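Local coordinates for protein YPM (Yersinia pseudotuberculosis, PDB 1PM4) that acts as a mitogenic superantigen toxin, probably stimulating T cells by engaging their receptors outside the normal route of peptide recognition, at residues A7-T12 and D110-T115; N58-I63 and G81-W86. All coordinates share one frame; numbering follows the deposited sequence. Where two conformers were deposited one is given.

Near the N terminus the chain lays down strand 6-13, within this chain an outermost strand of one four-stranded antiparallel sheet. Contact 1 brings the late 110-115 segment back to it, closing a loop that takes in nearly the whole jelly roll. Contact 2 is nested inside that loop: strand 59-67, the last strand of the other sheet within this chain, meets the start of strand 84-90 after an excursion through strand 72-78 of the first sheet. Contact 1 thus joins the first strand to the C-terminal tail, whereas contact 2 packs residues within the second sheet. Their centres lie about 17 Å apart, yet they touch where Leu-114 CD1 packs on Ile-85 CD1 at 3.9 Å.

Contact 1: residues A7-T12 and D110-T115; sequences ATYTGT and DSDVLT
Tyr-9 reaches across from strand 6-13 and gives its phenolic hydrogen to Asp-112, a short hydrogen bond of 2.5 Å from OH to OD2. The oxygen is met on its anti side, 31° out of the carboxylate plane, and lies at the edge of the tyrosine ring, near the ring's plane. The ring and carboxylate planes are turned 63° apart, and the two side chains cross at about a right angle. Tyr-9 CG stands opposite its own carbonyl carbon (chi1 -63°), which carries the ring toward the tail segment. The aspartate methylene also lies by the ring, Asp-112 CB 3.7 Å from Tyr-9 CE1. The backbone NH of Glu-109 also bonds to OD2, while Lys-25 forms a salt bridge with OD1, so three partners hold the buried carboxylate in place; the lysine probably helps to keep it ionised. Beyond this tight polar part the contact thins out. Val-113, on the exposed side, brings only CG2 near, 4.5 Å from Tyr-9 CD1, in an oblique, loose approach. Alongside, strand 6-13 pairs with strand 96-103 of its own sheet, Tyr-9 bonding through its backbone to Leu-100. The 110-115 segment runs beside strand 18-23, whose Ile-21 packs on both Tyr-9 and Asp-112; the contact thus ties the two sheets of the jelly roll together at their border strands within this chain.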
loop_
_atom_site.group_PDB
_atom_site.type_symbol
_atom_site.label_atom_id
_atom_site.label_comp_id
_atom_site.label_asym_id
_atom_site.label_seq_id
_atom_site.Cartn_x
_atom_site.Cartn_y
_atom_site.Cartn_z
ATOM N N ALA A 7 -20.853 -7.314 -7.603
ATOM C CA ALA A 7 -21.252 -7.729 -8.952
ATOM C C ALA A 7 -20.203 -8.622 -9.526
ATOM O O ALA A 7 -19.066 -8.588 -9.053
ATOM C CB ALA A 7 -21.354 -6.539 -9.857
ATOM N N THR A 8 -20.508 -9.288 -10.633
ATOM C CA THR A 8 -19.475 -10.038 -11.349
ATOM C C THR A 8 -19.405 -9.595 -12.789
ATOM O O THR A 8 -20.405 -9.642 -13.514
ATOM C CB THR A 8 -19.772 -11.565 -11.301
ATOM O OG1 THR A 8 -19.742 -12.017 -9.930
ATOM C CG2 THR A 8 -18.688 -12.357 -12.073
ATOM N N TYR A 9 -18.235 -9.116 -13.197
ATOM C CA TYR A 9 -17.930 -8.780 -14.570
ATOM C C TYR A 9 -17.275 -9.977 -15.209
ATOM O O TYR A 9 -16.322 -10.529 -14.635
ATOM C CB TYR A 9 -16.976 -7.605 -14.624
ATOM C CG TYR A 9 -17.564 -6.306 -14.027
ATOM C CD1 TYR A 9 -18.237 -5.410 -14.813
ATOM C CD2 TYR A 9 -17.436 -6.031 -12.692
ATOM C CE1 TYR A 9 -18.755 -4.270 -14.260
ATOM C CE2 TYR A 9 -17.934 -4.904 -12.114
ATOM C CZ TYR A 9 -18.632 -4.030 -12.902
ATOM O OH TYR A 9 -19.184 -2.858 -12.394
ATOM N N THR A 10 -17.729 -10.326 -16.406
ATOM C CA THR A 10 -17.165 -11.479 -17.094
ATOM C C THR A 10 -16.715 -11.016 -18.471
ATOM O O THR A 10 -17.323 -10.092 -19.095
ATOM C CB THR A 10 -18.212 -12.644 -17.113
ATOM O OG1 THR A 10 -18.515 -13.127 -15.764
ATOM C CG2 THR A 10 -17.677 -13.862 -17.822
ATOM N N GLY A 11 -15.643 -11.594 -18.980
ATOM C CA GLY A 11 -15.207 -11.308 -20.323
ATOM C C GLY A 11 -14.060 -12.205 -20.732
ATOM O O GLY A 11 -13.833 -13.266 -20.135
ATOM N N THR A 12 -13.370 -11.769 -21.783
ATOM C CA THR A 12 -12.216 -12.456 -22.294
ATOM C C THR A 12 -11.119 -11.436 -22.472
ATOM O O THR A 12 -11.415 -10.316 -22.911
ATOM C CB THR A 12 -12.578 -13.034 -23.688
ATOM O OG1 THR A 12 -13.683 -13.973 -23.552
ATOM C CG2 THR A 12 -11.452 -13.828 -24.235
ATOM N N ASP A 110 -22.727 -1.646 -18.424
ATOM C CA ASP A 110 -21.802 -1.872 -19.528
ATOM C C ASP A 110 -20.671 -0.849 -19.559
ATOM O O ASP A 110 -19.508 -1.216 -19.766
ATOM C CB ASP A 110 -22.546 -1.823 -20.860
ATOM C CG ASP A 110 -23.352 -3.095 -21.128
ATOM O OD1 ASP A 110 -23.531 -3.913 -20.188
ATOM O OD2 ASP A 110 -23.817 -3.352 -22.271
ATOM N N SER A 111 -21.019 0.396 -19.262
ATOM C CA SER A 111 -20.064 1.491 -19.339
ATOM C C SER A 111 -18.986 1.402 -18.229
ATOM O O SER A 111 -18.050 2.164 -18.235
ATOM C CB SER A 111 -20.817 2.842 -19.335
ATOM O OG SER A 111 -21.406 3.079 -18.098
ATOM N N ASP A 112 -19.113 0.450 -17.297
ATOM C CA ASP A 112 -18.098 0.294 -16.269
ATOM C C ASP A 112 -16.800 -0.217 -16.903
ATOM O O ASP A 112 -15.763 0.001 -16.344
ATOM C CB ASP A 112 -18.523 -0.667 -15.139
ATOM C CG ASP A 112 -19.778 -0.224 -14.380
ATOM O OD1 ASP A 112 -20.188 0.995 -14.424
ATOM O OD2 ASP A 112 -20.415 -1.036 -13.666
ATOM N N VAL A 113 -16.913 -0.974 -17.993
ATOM C CA VAL A 113 -15.737 -1.492 -18.726
ATOM C C VAL A 113 -15.193 -0.365 -19.564
ATOM O O VAL A 113 -15.821 0.089 -20.533
ATOM C CB VAL A 113 -16.046 -2.735 -19.574
ATOM C CG1 VAL A 113 -14.751 -3.263 -20.161
ATOM C CG2 VAL A 113 -16.640 -3.812 -18.671
ATOM N N LEU A 114 -14.063 0.161 -19.131
ATOM C CA LEU A 114 -13.432 1.289 -19.786
ATOM C C LEU A 114 -12.844 0.892 -21.114
ATOM O O LEU A 114 -12.378 -0.257 -21.337
ATOM C CB LEU A 114 -12.306 1.880 -18.922
ATOM C CG LEU A 114 -12.806 2.456 -17.603
ATOM C CD1 LEU A 114 -11.586 2.937 -16.862
ATOM C CD2 LEU A 114 -13.899 3.603 -17.773
ATOM N N THR A 115 -12.854 1.835 -22.038
ATOM C CA THR A 115 -12.177 1.584 -23.286
ATOM C C THR A 115 -10.690 1.670 -23.146
ATOM O O THR A 115 -9.957 1.119 -23.971
ATOM C CB THR A 115 -12.605 2.557 -24.422
ATOM O OG1 THR A 115 -12.292 3.900 -24.045
ATOM C CG2 THR A 115 -14.026 2.507 -24.685
#

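Contact 2: residues N58-I63 and G81-W86; sequences NGWGEI and GLSWIW
Ile-85 meets one face of the Trp-60 indole with the tip of its longer branch, which gets closer as it extends. CB is 4.1 Å from Trp-60 CZ3, at the rim of the ring. CG1, placed anti to the carbonyl carbon (chi1 -73°), is 3.7 Å from both CH2 and CZ3 of Trp-60. The terminal CD1 then sits above the six-membered ring, 3.5 Å from its centroid and only 10° off the ring normal: a CH-pi contact over the face. Ser-83 comes to the same outer part of the indole from an oblique direction, its OG 3.5 Å from Trp-60 CH2. Trp-84 contributes backbone instead, its CA lying in the ring plane at the edge; its CB points away from 58-63, and the indole packs on Leu-34 of strand 32-39, between the two sheets. No hydrogen bond joins the segments, because strand 47-54 lies between them and pairs with both. Pro-118 of the C-terminal tail touches both Trp-60 and Ile-85. Residues Gly-59 to Gly-61 form an antiparallel ladder with a strand of a neighbouring subunit, so the sheet continues across the interface. Second-neighbour strands that run parallel to each other, each antiparallel to the one between, and bridged by side chains on the outer face of their sheet, fit the two-sheet sandwich of this jelly-roll fold.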
loop_
_atom_site.group_PDB
_atom_site.type_symbol
_atom_site.label_atom_id
_atom_site.label_comp_id
_atom_site.label_asym_id
_atom_site.label_seq_id
_atom_site.Cartn_x
_atom_site.Cartn_y
_atom_site.Cartn_z
ATOM N N ASN A 58 -5.254 14.745 -9.085
ATOM C CA ASN A 58 -3.861 14.757 -9.511
ATOM C C ASN A 58 -3.595 13.684 -10.585
ATOM O O ASN A 58 -2.624 13.773 -11.379
ATOM C CB ASN A 58 -2.948 14.619 -8.274
ATOM C CG ASN A 58 -3.100 15.780 -7.293
ATOM O OD1 ASN A 58 -3.594 16.851 -7.659
ATOM N ND2 ASN A 58 -2.668 15.570 -6.031
ATOM N N GLY A 59 -4.506 12.707 -10.650
ATOM C CA GLY A 59 -4.351 11.569 -11.499
ATOM C C GLY A 59 -4.657 10.291 -10.734
ATOM O O GLY A 59 -5.243 10.296 -9.681
ATOM N N TRP A 60 -4.243 9.176 -11.298
ATOM C CA TRP A 60 -4.571 7.874 -10.757
ATOM C C TRP A 60 -3.323 7.251 -10.164
ATOM O O TRP A 60 -2.234 7.374 -10.752
ATOM C CB TRP A 60 -5.077 7.026 -11.913
ATOM C CG TRP A 60 -6.386 7.419 -12.381
ATOM C CD1 TRP A 60 -6.685 8.253 -13.404
ATOM C CD2 TRP A 60 -7.628 6.945 -11.863
ATOM N NE1 TRP A 60 -8.044 8.342 -13.548
ATOM C CE2 TRP A 60 -8.644 7.544 -12.604
ATOM C CE3 TRP A 60 -7.969 6.056 -10.851
ATOM C CZ2 TRP A 60 -10.002 7.326 -12.340
ATOM C CZ3 TRP A 60 -9.322 5.843 -10.581
ATOM C CH2 TRP A 60 -10.316 6.465 -11.349
ATOM N N GLY A 61 -3.476 6.576 -9.038
ATOM C CA GLY A 61 -2.394 5.920 -8.339
ATOM C C GLY A 61 -2.765 4.561 -7.780
ATOM O O GLY A 61 -3.822 4.381 -7.119
ATOM N N GLU A 62 -1.856 3.610 -7.905
ATOM C CA GLU A 62 -2.098 2.289 -7.324
ATOM C C GLU A 62 -2.231 2.338 -5.787
ATOM O O GLU A 62 -1.470 2.986 -5.120
ATOM C CB GLU A 62 -0.978 1.362 -7.748
ATOM C CG GLU A 62 -0.934 0.059 -6.990
ATOM C CD GLU A 62 0.066 -0.900 -7.614
ATOM O OE1 GLU A 62 0.620 -0.611 -8.698
ATOM O OE2 GLU A 62 0.260 -1.966 -7.022
ATOM N N ILE A 63 -3.230 1.687 -5.246
ATOM C CA ILE A 63 -3.325 1.386 -3.825
ATOM C C ILE A 63 -2.661 0.102 -3.472
ATOM O O ILE A 63 -1.842 0.046 -2.535
ATOM C CB ILE A 63 -4.844 1.267 -3.382
ATOM C CG1 ILE A 63 -5.552 2.568 -3.669
ATOM C CG2 ILE A 63 -4.920 0.848 -1.899
ATOM C CD1 ILE A 63 -6.982 2.637 -3.235
ATOM N N GLY A 81 -16.485 11.791 -2.213
ATOM C CA GLY A 81 -16.544 10.543 -2.952
ATOM C C GLY A 81 -15.407 10.490 -3.931
ATOM O O GLY A 81 -14.920 11.520 -4.389
ATOM N N LEU A 82 -14.975 9.284 -4.264
ATOM C CA LEU A 82 -13.945 9.118 -5.250
ATOM C C LEU A 82 -14.148 7.818 -5.974
ATOM O O LEU A 82 -14.700 6.851 -5.437
ATOM C CB LEU A 82 -12.568 9.138 -4.605
ATOM C CG LEU A 82 -12.008 10.524 -4.240
ATOM C CD1 LEU A 82 -10.601 10.308 -3.710
ATOM C CD2 LEU A 82 -11.992 11.461 -5.440
ATOM N N SER A 83 -13.689 7.810 -7.207
ATOM C CA SER A 83 -13.873 6.648 -8.034
ATOM C C SER A 83 -12.639 5.806 -7.934
ATOM O O SER A 83 -11.553 6.218 -7.480
ATOM C CB SER A 83 -14.250 7.015 -9.481
ATOM O OG SER A 83 -13.253 7.792 -10.058
ATOM N N TRP A 84 -12.803 4.571 -8.360
ATOM C CA TRP A 84 -11.694 3.637 -8.307
ATOM C C TRP A 84 -11.701 2.913 -9.621
ATOM O O TRP A 84 -12.735 2.857 -10.293
ATOM C CB TRP A 84 -11.882 2.671 -7.133
ATOM C CG TRP A 84 -13.099 1.900 -7.094
ATOM C CD1 TRP A 84 -13.334 0.739 -7.720
ATOM C CD2 TRP A 84 -14.291 2.185 -6.305
ATOM N NE1 TRP A 84 -14.579 0.270 -7.407
ATOM C CE2 TRP A 84 -15.201 1.135 -6.540
ATOM C CE3 TRP A 84 -14.652 3.213 -5.420
ATOM C CZ2 TRP A 84 -16.502 1.080 -5.950
ATOM C CZ3 TRP A 84 -15.934 3.176 -4.811
ATOM C CH2 TRP A 84 -16.839 2.108 -5.081
ATOM N N ILE A 85 -10.562 2.340 -9.960
ATOM C CA ILE A 85 -10.417 1.423 -11.092
ATOM C C ILE A 85 -9.754 0.138 -10.677
ATOM O O ILE A 85 -8.719 0.100 -9.949
ATOM C CB ILE A 85 -9.607 2.084 -12.183
ATOM C CG1 ILE A 85 -10.463 3.133 -12.861
ATOM C CG2 ILE A 85 -9.065 1.061 -13.283
ATOM C CD1 ILE A 85 -9.585 3.989 -13.744
ATOM N N TRP A 86 -10.354 -0.945 -11.136
ATOM C CA TRP A 86 -9.761 -2.251 -11.123
ATOM C C TRP A 86 -9.062 -2.479 -12.481
ATOM O O TRP A 86 -9.723 -2.497 -13.505
ATOM C CB TRP A 86 -10.856 -3.304 -10.991
ATOM C CG TRP A 86 -11.699 -3.100 -9.776
ATOM C CD1 TRP A 86 -13.036 -2.806 -9.796
ATOM C CD2 TRP A 86 -11.354 -3.343 -8.402
ATOM N NE1 TRP A 86 -13.498 -2.685 -8.517
ATOM C CE2 TRP A 86 -12.531 -3.041 -7.627
ATOM C CE3 TRP A 86 -10.200 -3.670 -7.729
ATOM C CZ2 TRP A 86 -12.561 -3.102 -6.279
ATOM C CZ3 TRP A 86 -10.227 -3.699 -6.316
ATOM C CH2 TRP A 86 -11.426 -3.445 -5.610
#